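Local coordinates for protein citrate lyase, subunit 1 (Methanosaeta concilii, PDB 6HXI) that probably forms, with its partner subunit, an ATP citrate lyase that turns citrate, ATP and coenzyme A into acetyl-CoA, oxaloacetate, ADP and phosphate, at residues R4-Y9 with S232-P237; T193-V198 with A217-A222; S306-T311 with N344-A349. One frame throughout, in Å; residues are numbered along the deposited sequence.

Interactions 1 and 2 share one antiparallel sheet of the ATP-grasp region, their centres 10 Å apart. Strand 209-220 runs between strand 3-6 and strand 195-206, so 217-222 pairs with 193-198 on one flank and with 4-9 on the other, where Arg-4 O lies 2.8 Å from Leu-219 N. Leu-219 also packs on Ile-6 and Phe-236, joining the two contacts through side chains. Along the chain, 193-198 and 217-222 both fall between the halves of interaction 1. Interaction 3 follows in sequence, in the citrate-binding region, its centre 33 Å from interaction 1 and 30 Å from interaction 2; it binds citrate and lines part of the coenzyme A pocket.

Interaction 1 of 3, residues R4-Y9 with S232-P237; sequences RGIREY and SELAFP
Two bends in the Arg-4 side chain, at chi2 (-104°) and chi3 (-102°), bring its guanidinium against CB of Phe-236, whose CG is anti to its own carbonyl carbon. Here the segment 232-237, without regular structure, crosses strand 3-6, outermost in this chain's antiparallel sheet of the ATP-grasp region, just before helix 8-18 begins. Arg-4 meets Phe-236 twice. Its CB sits over one ring face as a CH-pi contact, 3.9 Å from the Phe-236 ring centroid, while its CZ lies 3.6 Å from Phe-236 CB, which stands over one face of the guanidinium; the two planes are tilted 38° apart. At the ring edge comes Ile-6 CG2, 3.6 Å from Phe-236 CD1, and the same methyl also touches Leu-234 CD1. Leu-219 of the neighbouring strand adds to this apolar patch. Farther along, Arg-7, at the N-cap position of helix 8-18, runs past Pro-237 with its chain extended from CG to NE. Asp-61 O takes a hydrogen bond from Arg-7 NH2, and Tyr-105 makes a cation-pi contact with the same guanidinium. Pro-237 CB lies over one guanidinium face, 3.4 Å from Arg-7 NH1, and Pro-237 CD approaches Gly-5 O to 3.2 Å.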
loop_
_atom_site.group_PDB
_atom_site.type_symbol
_atom_site.label_atom_id
_atom_site.label_comp_id
_atom_site.label_asym_id
_atom_site.label_seq_id
_atom_site.Cartn_x
_atom_site.Cartn_y
_atom_site.Cartn_z
ATOM N N ARG C 4 -48.906 -32.071 22.774
ATOM C CA ARG C 4 -49.924 -31.024 22.928
ATOM C C ARG C 4 -51.202 -31.373 22.191
ATOM O O ARG C 4 -51.166 -31.675 21.003
ATOM C CB ARG C 4 -49.388 -29.645 22.475
ATOM C CG ARG C 4 -48.127 -29.154 23.221
ATOM C CD ARG C 4 -48.484 -28.094 24.216
ATOM N NE ARG C 4 -48.171 -26.750 23.730
ATOM C CZ ARG C 4 -48.963 -25.695 23.893
ATOM N NH1 ARG C 4 -50.143 -25.825 24.498
ATOM N NH2 ARG C 4 -48.589 -24.500 23.445
ATOM N N GLY C 5 -52.314 -31.325 22.916
ATOM C CA GLY C 5 -53.642 -31.634 22.401
ATOM C C GLY C 5 -54.146 -30.576 21.440
ATOM O O GLY C 5 -53.795 -29.406 21.568
ATOM N N ILE C 6 -54.920 -30.992 20.431
ATOM C CA ILE C 6 -55.451 -30.055 19.428
ATOM C C ILE C 6 -56.961 -30.189 19.327
ATOM O O ILE C 6 -57.506 -31.253 19.625
ATOM C CB ILE C 6 -54.729 -30.136 18.038
ATOM C CG1 ILE C 6 -54.768 -31.560 17.428
ATOM C CG2 ILE C 6 -53.290 -29.625 18.142
ATOM C CD1 ILE C 6 -54.520 -31.589 15.932
ATOM N N ARG C 7 -57.636 -29.113 18.911
ATOM C CA ARG C 7 -59.080 -29.111 18.722
ATOM C C ARG C 7 -59.456 -30.108 17.652
ATOM O O ARG C 7 -58.707 -30.308 16.685
ATOM C CB ARG C 7 -59.613 -27.722 18.331
ATOM C CG ARG C 7 -59.428 -26.687 19.415
ATOM C CD ARG C 7 -60.347 -25.495 19.266
ATOM N NE ARG C 7 -59.764 -24.316 19.909
ATOM C CZ ARG C 7 -59.780 -24.084 21.221
ATOM N NH1 ARG C 7 -59.192 -23.003 21.717
ATOM N NH2 ARG C 7 -60.358 -24.947 22.049
ATOM N N GLU C 8 -60.621 -30.741 17.848
ATOM C CA GLU C 8 -61.254 -31.686 16.922
ATOM C C GLU C 8 -61.337 -30.999 15.544
ATOM O O GLU C 8 -61.064 -31.638 14.534
ATOM C CB GLU C 8 -62.656 -32.038 17.441
ATOM C CG GLU C 8 -63.280 -33.277 16.825
ATOM C CD GLU C 8 -64.644 -33.649 17.388
ATOM O OE1 GLU C 8 -64.875 -33.453 18.606
ATOM O OE2 GLU C 8 -65.478 -34.162 16.609
ATOM N N TYR C 9 -61.655 -29.680 15.529
ATOM C CA TYR C 9 -61.729 -28.820 14.346
ATOM C C TYR C 9 -60.421 -28.893 13.546
ATOM O O TYR C 9 -60.457 -29.173 12.345
ATOM C CB TYR C 9 -62.053 -27.365 14.760
ATOM C CG TYR C 9 -61.949 -26.359 13.635
ATOM C CD1 TYR C 9 -62.883 -26.338 12.604
ATOM C CD2 TYR C 9 -60.915 -25.428 13.599
ATOM C CE1 TYR C 9 -62.794 -25.413 11.563
ATOM C CE2 TYR C 9 -60.793 -24.523 12.544
ATOM C CZ TYR C 9 -61.746 -24.510 11.534
ATOM O OH TYR C 9 -61.667 -23.612 10.492
ATOM N N SER C 232 -49.933 -24.998 9.389
ATOM C CA SER C 232 -50.152 -23.582 9.044
ATOM C C SER C 232 -51.427 -22.944 9.615
ATOM O O SER C 232 -51.368 -21.833 10.156
ATOM C CB SER C 232 -50.108 -23.383 7.534
ATOM O OG SER C 232 -51.148 -24.110 6.902
ATOM N N GLU C 233 -52.559 -23.657 9.504
ATOM C CA GLU C 233 -53.892 -23.223 9.934
ATOM C C GLU C 233 -54.241 -23.531 11.399
ATOM O O GLU C 233 -55.387 -23.313 11.793
ATOM C CB GLU C 233 -54.967 -23.818 8.994
ATOM C CG GLU C 233 -55.231 -22.981 7.753
ATOM C CD GLU C 233 -54.614 -23.491 6.465
ATOM O OE1 GLU C 233 -55.080 -24.540 5.963
ATOM O OE2 GLU C 233 -53.711 -22.811 5.924
ATOM N N LEU C 234 -53.295 -24.025 12.213
ATOM C CA LEU C 234 -53.666 -24.329 13.602
ATOM C C LEU C 234 -52.782 -23.661 14.670
ATOM O O LEU C 234 -51.632 -23.285 14.416
ATOM C CB LEU C 234 -53.769 -25.855 13.857
ATOM C CG LEU C 234 -52.476 -26.645 14.108
ATOM C CD1 LEU C 234 -52.331 -26.985 15.574
ATOM C CD2 LEU C 234 -52.478 -27.927 13.322
ATOM N N ALA C 235 -53.355 -23.560 15.876
ATOM C CA ALA C 235 -52.737 -23.032 17.086
ATOM C C ALA C 235 -53.107 -23.966 18.243
ATOM O O ALA C 235 -54.231 -24.482 18.269
ATOM C CB ALA C 235 -53.240 -21.619 17.359
ATOM N N PHE C 236 -52.158 -24.225 19.168
ATOM C CA PHE C 236 -52.419 -25.099 20.312
ATOM C C PHE C 236 -53.354 -24.440 21.340
ATOM O O PHE C 236 -53.092 -23.322 21.790
ATOM C CB PHE C 236 -51.119 -25.610 20.972
ATOM C CG PHE C 236 -50.221 -26.469 20.108
ATOM C CD1 PHE C 236 -50.655 -27.702 19.635
ATOM C CD2 PHE C 236 -48.921 -26.077 19.827
ATOM C CE1 PHE C 236 -49.824 -28.499 18.844
ATOM C CE2 PHE C 236 -48.084 -26.883 19.053
ATOM C CZ PHE C 236 -48.548 -28.084 18.557
ATOM N N PRO C 237 -54.470 -25.102 21.696
ATOM C CA PRO C 237 -55.386 -24.498 22.672
ATOM C C PRO C 237 -54.938 -24.704 24.118
ATOM O O PRO C 237 -54.167 -25.619 24.406
ATOM C CB PRO C 237 -56.699 -25.228 22.401
ATOM C CG PRO C 237 -56.294 -26.578 21.914
ATOM C CD PRO C 237 -54.956 -26.421 21.235
#

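Interaction 2 of 3, residues T193-V198 with A217-A222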
loop_
_atom_site.group_PDB
_atom_site.type_symbol
_atom_site.label_atom_id
_atom_site.label_comp_id
_atom_site.label_asym_id
_atom_site.label_seq_id
_atom_site.Cartn_x
_atom_site.Cartn_y
_atom_site.Cartn_z
ATOM N N THR C 193 -47.215 -36.199 9.684
ATOM C CA THR C 193 -47.759 -34.943 10.214
ATOM C C THR C 193 -47.377 -34.680 11.705
ATOM O O THR C 193 -47.843 -33.697 12.288
ATOM C CB THR C 193 -49.266 -34.861 9.941
ATOM O OG1 THR C 193 -49.517 -35.495 8.694
ATOM C CG2 THR C 193 -49.783 -33.424 9.851
ATOM N N GLY C 194 -46.491 -35.497 12.268
ATOM C CA GLY C 194 -45.957 -35.293 13.613
ATOM C C GLY C 194 -46.907 -35.448 14.781
ATOM O O GLY C 194 -46.816 -34.711 15.764
ATOM N N PHE C 195 -47.804 -36.432 14.683
ATOM C CA PHE C 195 -48.760 -36.746 15.731
ATOM C C PHE C 195 -48.100 -37.599 16.780
ATOM O O PHE C 195 -47.194 -38.372 16.472
ATOM C CB PHE C 195 -49.974 -37.503 15.158
ATOM C CG PHE C 195 -50.991 -36.640 14.459
ATOM C CD1 PHE C 195 -50.862 -36.341 13.107
ATOM C CD2 PHE C 195 -52.080 -36.129 15.150
ATOM C CE1 PHE C 195 -51.802 -35.538 12.462
ATOM C CE2 PHE C 195 -53.008 -35.314 14.509
ATOM C CZ PHE C 195 -52.866 -35.029 13.165
ATOM N N ALA C 196 -48.557 -37.463 18.017
ATOM C CA ALA C 196 -48.089 -38.257 19.138
ATOM C C ALA C 196 -49.251 -39.204 19.559
ATOM O O ALA C 196 -49.031 -40.208 20.232
ATOM C CB ALA C 196 -47.699 -37.339 20.289
ATOM N N TYR C 197 -50.483 -38.856 19.142
ATOM C CA TYR C 197 -51.726 -39.571 19.408
ATOM C C TYR C 197 -52.852 -39.140 18.457
ATOM O O TYR C 197 -53.036 -37.955 18.202
ATOM C CB TYR C 197 -52.164 -39.353 20.866
ATOM C CG TYR C 197 -53.399 -40.138 21.249
ATOM C CD1 TYR C 197 -53.330 -41.503 21.504
ATOM C CD2 TYR C 197 -54.640 -39.515 21.355
ATOM C CE1 TYR C 197 -54.471 -42.241 21.810
ATOM C CE2 TYR C 197 -55.789 -40.240 21.688
ATOM C CZ TYR C 197 -55.701 -41.606 21.914
ATOM O OH TYR C 197 -56.819 -42.343 22.246
ATOM N N VAL C 198 -53.624 -40.116 17.975
ATOM C CA VAL C 198 -54.809 -39.917 17.134
ATOM C C VAL C 198 -55.866 -40.934 17.525
ATOM O O VAL C 198 -55.549 -42.107 17.727
ATOM C CB VAL C 198 -54.544 -39.840 15.592
ATOM C CG1 VAL C 198 -54.095 -41.183 15.007
ATOM C CG2 VAL C 198 -55.765 -39.332 14.848
ATOM N N ALA C 217 -56.798 -35.700 19.244
ATOM C CA ALA C 217 -55.441 -35.745 18.711
ATOM C C ALA C 217 -54.473 -34.951 19.519
ATOM O O ALA C 217 -54.843 -33.943 20.128
ATOM C CB ALA C 217 -55.411 -35.292 17.250
ATOM N N LYS C 218 -53.208 -35.423 19.526
ATOM C CA LYS C 218 -52.066 -34.778 20.177
ATOM C C LYS C 218 -50.937 -34.691 19.168
ATOM O O LYS C 218 -50.659 -35.663 18.460
ATOM C CB LYS C 218 -51.594 -35.584 21.395
ATOM C CG LYS C 218 -52.404 -35.376 22.666
ATOM C CD LYS C 218 -51.867 -36.269 23.765
ATOM C CE LYS C 218 -52.427 -35.926 25.118
ATOM N NZ LYS C 218 -51.676 -36.655 26.172
ATOM N N LEU C 219 -50.281 -33.530 19.087
ATOM C CA LEU C 219 -49.134 -33.341 18.197
ATOM C C LEU C 219 -47.885 -33.265 19.054
ATOM O O LEU C 219 -47.943 -32.730 20.163
ATOM C CB LEU C 219 -49.272 -32.066 17.365
ATOM C CG LEU C 219 -50.419 -31.980 16.369
ATOM C CD1 LEU C 219 -50.561 -30.567 15.828
ATOM C CD2 LEU C 219 -50.226 -32.953 15.214
ATOM N N ASP C 220 -46.762 -33.845 18.571
ATOM C CA ASP C 220 -45.485 -33.722 19.259
ATOM C C ASP C 220 -45.009 -32.315 18.872
ATOM O O ASP C 220 -44.655 -32.101 17.701
ATOM C CB ASP C 220 -44.496 -34.782 18.762
ATOM C CG ASP C 220 -43.052 -34.549 19.190
ATOM O OD1 ASP C 220 -42.831 -33.865 20.220
ATOM O OD2 ASP C 220 -42.146 -35.064 18.511
ATOM N N ASP C 221 -45.046 -31.351 19.829
ATOM C CA ASP C 221 -44.741 -29.938 19.554
ATOM C C ASP C 221 -43.300 -29.713 18.996
ATOM O O ASP C 221 -43.074 -28.719 18.294
ATOM C CB ASP C 221 -45.072 -29.024 20.765
ATOM C CG ASP C 221 -44.071 -28.894 21.897
ATOM O OD1 ASP C 221 -43.141 -29.723 21.974
ATOM O OD2 ASP C 221 -44.223 -27.957 22.717
ATOM N N ALA C 222 -42.371 -30.674 19.251
ATOM C CA ALA C 222 -40.975 -30.683 18.762
ATOM C C ALA C 222 -40.889 -30.801 17.223
ATOM O O ALA C 222 -39.848 -30.503 16.647
ATOM C CB ALA C 222 -40.201 -31.821 19.409
#
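Lys-218 O is gripped by two backbone N-H groups at once. The bond from Ala-196 N is short and nearly straight, 2.8 Å to Lys-218 O with 174° at the hydrogen; the one from Tyr-197 N to the same oxygen is longer, 3.3 Å, and more bent. Both donors stand above the carbonyl plane. Lys-218 N in turn donates a hydrogen bond to Tyr-197 O at 2.9 Å, and Asp-220 N donates to Gly-194 O nearly along the C=O axis. Two residues, Ala-196 and Tyr-197, stand opposite the single Lys-218, which makes this a classic beta bulge in the antiparallel pairing of strands 195-206 and 209-220, a beta hairpin of the ATP-grasp region. The register slips by one residue between Phe-195 and Tyr-197, and the chain turns a corner at Ala-196.

Beside the bulge, the Phe-195 and Leu-219 side chains run alongside each other in the same direction. Leu-219 CD2 rests over the middle of the Phe-195 ring, 3.6 Å from its centroid and 10° off the normal, a CH-pi contact. Ala-217 CB meets the ring at its edge, 3.6 Å from Phe-195 CE2. Phe-189 and Tyr-190 of helix 173-192 also pack against Phe-195, and Ile-6 of strand 3-6 touches both Ala-217 and Leu-219. Tyr-197 and Lys-218 share a face of the sheet, the one away from Ala-217, and their CB atoms come within 3.8 Å, while Tyr-197 OH is hydrogen-bonded to Glu-199 OE1. Asp-220 OD2 accepts a hydrogen bond from Glu-118 N of the neighbouring chain, a succinyl-CoA ligase alpha subunit.

Interaction 3 of 3, residues S306-T311 with N344-A349. With COA (coenzyme A), chain G; FLC (citrate anion), chain M.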
loop_
_atom_site.group_PDB
_atom_site.type_symbol
_atom_site.label_atom_id
_atom_site.label_comp_id
_atom_site.label_asym_id
_atom_site.label_seq_id
_atom_site.Cartn_x
_atom_site.Cartn_y
_atom_site.Cartn_z
ATOM N N SER C 306 -32.802 -23.548 31.419
ATOM C CA SER C 306 -31.615 -24.401 31.337
ATOM C C SER C 306 -31.041 -24.288 29.938
ATOM O O SER C 306 -31.468 -23.432 29.180
ATOM C CB SER C 306 -31.978 -25.850 31.651
ATOM O OG SER C 306 -32.975 -26.279 30.740
ATOM N N GLY C 307 -30.083 -25.132 29.611
ATOM C CA GLY C 307 -29.463 -25.138 28.287
ATOM C C GLY C 307 -28.660 -23.896 27.975
ATOM O O GLY C 307 -28.618 -23.450 26.827
ATOM N N ASP C 308 -28.019 -23.336 29.010
ATOM C CA ASP C 308 -27.169 -22.135 28.969
ATOM C C ASP C 308 -27.818 -20.926 28.249
ATOM O O ASP C 308 -27.307 -20.508 27.201
ATOM C CB ASP C 308 -25.768 -22.442 28.407
ATOM C CG ASP C 308 -24.715 -21.351 28.639
ATOM O OD1 ASP C 308 -24.842 -20.582 29.642
ATOM O OD2 ASP C 308 -23.745 -21.284 27.843
ATOM N N PRO C 309 -28.921 -20.329 28.797
ATOM C CA PRO C 309 -29.495 -19.135 28.151
ATOM C C PRO C 309 -28.620 -17.905 28.385
ATOM O O PRO C 309 -27.983 -17.813 29.434
ATOM C CB PRO C 309 -30.866 -18.983 28.823
ATOM C CG PRO C 309 -30.771 -19.690 30.116
ATOM C CD PRO C 309 -29.662 -20.697 30.035
ATOM N N ASN C 310 -28.578 -16.957 27.413
ATOM C CA ASN C 310 -27.783 -15.742 27.562
ATOM C C ASN C 310 -28.410 -14.750 28.551
ATOM O O ASN C 310 -29.548 -14.940 28.985
ATOM C CB ASN C 310 -27.482 -15.080 26.201
ATOM C CG ASN C 310 -28.687 -14.631 25.403
ATOM O OD1 ASN C 310 -29.618 -13.991 25.910
ATOM N ND2 ASN C 310 -28.656 -14.897 24.104
ATOM N N THR C 311 -27.654 -13.688 28.897
ATOM C CA THR C 311 -28.055 -12.614 29.811
ATOM C C THR C 311 -29.403 -11.971 29.438
ATOM O O THR C 311 -30.245 -11.782 30.304
ATOM C CB THR C 311 -26.921 -11.582 29.902
ATOM O OG1 THR C 311 -25.770 -12.248 30.391
ATOM C CG2 THR C 311 -27.259 -10.403 30.815
ATOM N N ASN C 344 -23.820 -28.044 34.772
ATOM C CA ASN C 344 -22.745 -28.647 33.997
ATOM C C ASN C 344 -22.215 -27.618 32.995
ATOM O O ASN C 344 -21.040 -27.645 32.656
ATOM C CB ASN C 344 -23.258 -29.856 33.226
ATOM C CG ASN C 344 -23.851 -30.934 34.082
ATOM O OD1 ASN C 344 -23.154 -31.821 34.588
ATOM N ND2 ASN C 344 -25.156 -30.906 34.204
ATOM N N PHE C 345 -23.078 -26.763 32.452
ATOM C CA PHE C 345 -22.591 -25.846 31.428
ATOM C C PHE C 345 -23.243 -24.471 31.448
ATOM O O PHE C 345 -22.623 -23.535 30.954
ATOM C CB PHE C 345 -22.654 -26.476 30.022
ATOM C CG PHE C 345 -24.025 -26.767 29.450
ATOM C CD1 PHE C 345 -24.695 -27.951 29.768
ATOM C CD2 PHE C 345 -24.622 -25.887 28.555
ATOM C CE1 PHE C 345 -25.957 -28.231 29.214
ATOM C CE2 PHE C 345 -25.885 -26.163 28.011
ATOM C CZ PHE C 345 -26.538 -27.333 28.339
ATOM N N THR C 346 -24.462 -24.337 31.995
ATOM C CA THR C 346 -25.153 -23.048 32.126
ATOM C C THR C 346 -24.243 -22.126 32.896
ATOM O O THR C 346 -23.821 -22.461 34.005
ATOM C CB THR C 346 -26.514 -23.234 32.809
ATOM O OG1 THR C 346 -27.354 -24.042 31.974
ATOM C CG2 THR C 346 -27.233 -21.901 33.120
ATOM N N ASP C 347 -23.884 -20.999 32.287
ATOM C CA ASP C 347 -23.015 -20.009 32.914
ATOM C C ASP C 347 -23.776 -19.233 34.010
ATOM O O ASP C 347 -24.720 -18.500 33.719
ATOM C CB ASP C 347 -22.441 -19.058 31.849
ATOM C CG ASP C 347 -21.136 -18.420 32.276
ATOM O OD1 ASP C 347 -21.155 -17.595 33.225
ATOM O OD2 ASP C 347 -20.089 -18.762 31.679
ATOM N N VAL C 348 -23.365 -19.393 35.267
ATOM C CA VAL C 348 -24.063 -18.751 36.392
ATOM C C VAL C 348 -23.840 -17.224 36.411
ATOM O O VAL C 348 -24.725 -16.483 36.843
ATOM C CB VAL C 348 -23.718 -19.433 37.745
ATOM C CG1 VAL C 348 -24.520 -18.828 38.904
ATOM C CG2 VAL C 348 -23.936 -20.946 37.674
ATOM N N ALA C 349 -22.672 -16.763 35.930
ATOM C CA ALA C 349 -22.321 -15.347 35.876
ATOM C C ALA C 349 -23.196 -14.603 34.891
ATOM O O ALA C 349 -23.696 -13.530 35.231
ATOM C CB ALA C 349 -20.861 -15.174 35.500
HETATM N N1A COA G . -26.216 -17.909 8.403
HETATM C C2A COA G . -27.116 -18.898 8.397
HETATM N N3A COA G . -27.360 -19.816 9.342
HETATM C C4A COA G . -26.507 -19.689 10.370
HETATM C C5A COA G . -25.522 -18.726 10.513
HETATM C C6A COA G . -25.408 -17.774 9.482
HETATM N N6A COA G . -24.575 -16.735 9.527
HETATM N N7A COA G . -24.769 -18.962 11.653
HETATM C C8A COA G . -25.311 -20.034 12.171
HETATM N N9A COA G . -26.364 -20.534 11.447
HETATM C C1B COA G . -27.154 -21.732 11.727
HETATM C C2B COA G . -26.362 -23.027 11.863
HETATM O O2B COA G . -26.063 -23.586 10.582
HETATM C C3B COA G . -27.361 -23.880 12.652
HETATM O O3B COA G . -28.392 -24.429 11.804
HETATM P P3B COA G . -29.189 -25.770 12.134
HETATM O O7A COA G . -29.748 -25.618 13.508
HETATM O O8A COA G . -30.225 -25.893 11.075
HETATM O O9A COA G . -28.167 -26.912 11.983
HETATM C C4B COA G . -28.108 -22.864 13.526
HETATM O O4B COA G . -27.828 -21.567 12.960
HETATM C C5B COA G . -27.748 -22.882 14.990
HETATM O O5B COA G . -26.313 -22.959 15.088
HETATM P P1A COA G . -25.583 -23.928 16.184
HETATM O O1A COA G . -24.151 -23.613 16.411
HETATM O O2A COA G . -25.838 -25.401 15.905
HETATM O O3A COA G . -26.482 -23.461 17.416
HETATM P P2A COA G . -26.544 -23.558 19.004
HETATM O O4A COA G . -25.805 -22.429 19.601
HETATM O O5A COA G . -28.014 -23.478 19.345
HETATM O O6A COA G . -25.902 -24.985 19.428
HETATM C CBP COA G . -26.614 -26.753 20.951
HETATM C CCP COA G . -26.692 -26.184 19.529
HETATM C CDP COA G . -27.443 -28.044 20.995
HETATM C CEP COA G . -25.158 -27.070 21.349
HETATM C CAP COA G . -27.197 -25.704 21.937
HETATM O OAP COA G . -28.421 -25.174 21.460
HETATM C C9P COA G . -27.370 -26.148 23.384
HETATM O O9P COA G . -26.402 -26.147 24.148
HETATM N N8P COA G . -28.606 -26.514 23.760
HETATM C C7P COA G . -28.905 -27.053 25.080
HETATM C C6P COA G . -29.366 -28.483 25.006
HETATM C C5P COA G . -29.777 -29.023 26.356
HETATM O O5P COA G . -30.232 -28.277 27.221
HETATM N N4P COA G . -29.595 -30.328 26.550
HETATM C C3P COA G . -29.840 -30.982 27.829
HETATM C C2P COA G . -28.687 -30.820 28.799
HETATM S S1P COA G . -29.103 -31.865 30.222
HETATM C CAC FLC M . -28.778 -26.156 34.921
HETATM C CA FLC M . -29.179 -27.336 34.045
HETATM C CB FLC M . -28.385 -27.539 32.742
HETATM C CBC FLC M . -26.879 -27.578 33.086
HETATM C CG FLC M . -28.825 -28.833 32.037
HETATM C CGC FLC M . -30.192 -29.386 32.427
HETATM O OA1 FLC M . -28.684 -25.027 34.369
HETATM O OA2 FLC M . -28.618 -26.368 36.158
HETATM O OB1 FLC M . -26.171 -26.665 32.620
HETATM O OB2 FLC M . -26.473 -28.519 33.805
HETATM O OG1 FLC M . -31.193 -28.976 31.808
HETATM O OG2 FLC M . -30.249 -30.222 33.362
HETATM O OHB FLC M . -28.644 -26.455 31.859
#
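From CB outward, the Phe-345 side chain is turned with CG between its backbone N and carbonyl carbon (chi1 67°), which sets the ring between both bound molecules and the 306-311 loop. CD1 and CG pass beneath citrate OB1, which lies over one ring face, 3.5 Å from Phe-345 CD1. On the other branch CD2 meets Asp-308 CB at 3.6 Å and CE2 packs on Gly-307 C. CE1 touches coenzyme A C2P, while CZ at the tip meets Gly-307 CA. An alanine in place of Phe-345 would remove this ring and would probably loosen the packing against Gly-307, Asp-308 and the coenzyme A arm. In this citrate site of the succinyl-CoA synthetase-like domain, just before helix 348-361, citrate OB1 takes hydrogen bonds from Phe-345 N and Thr-346 N, and OB2 from Asn-344 N and ND2. Thr-346 OG1 accepts from the citrate hydroxyl OHB, 2.7 Å away, and from Asp-308 N; Gly-307 N also donates to OHB. Behind them Asp-308, its CG anti to the backbone N, ties down 344-349: Asp-347 N donates to Asp-308 OD1 at 2.8 Å, almost straight (177°), from above the carboxylate plane. Arg-377 binds citrate as well.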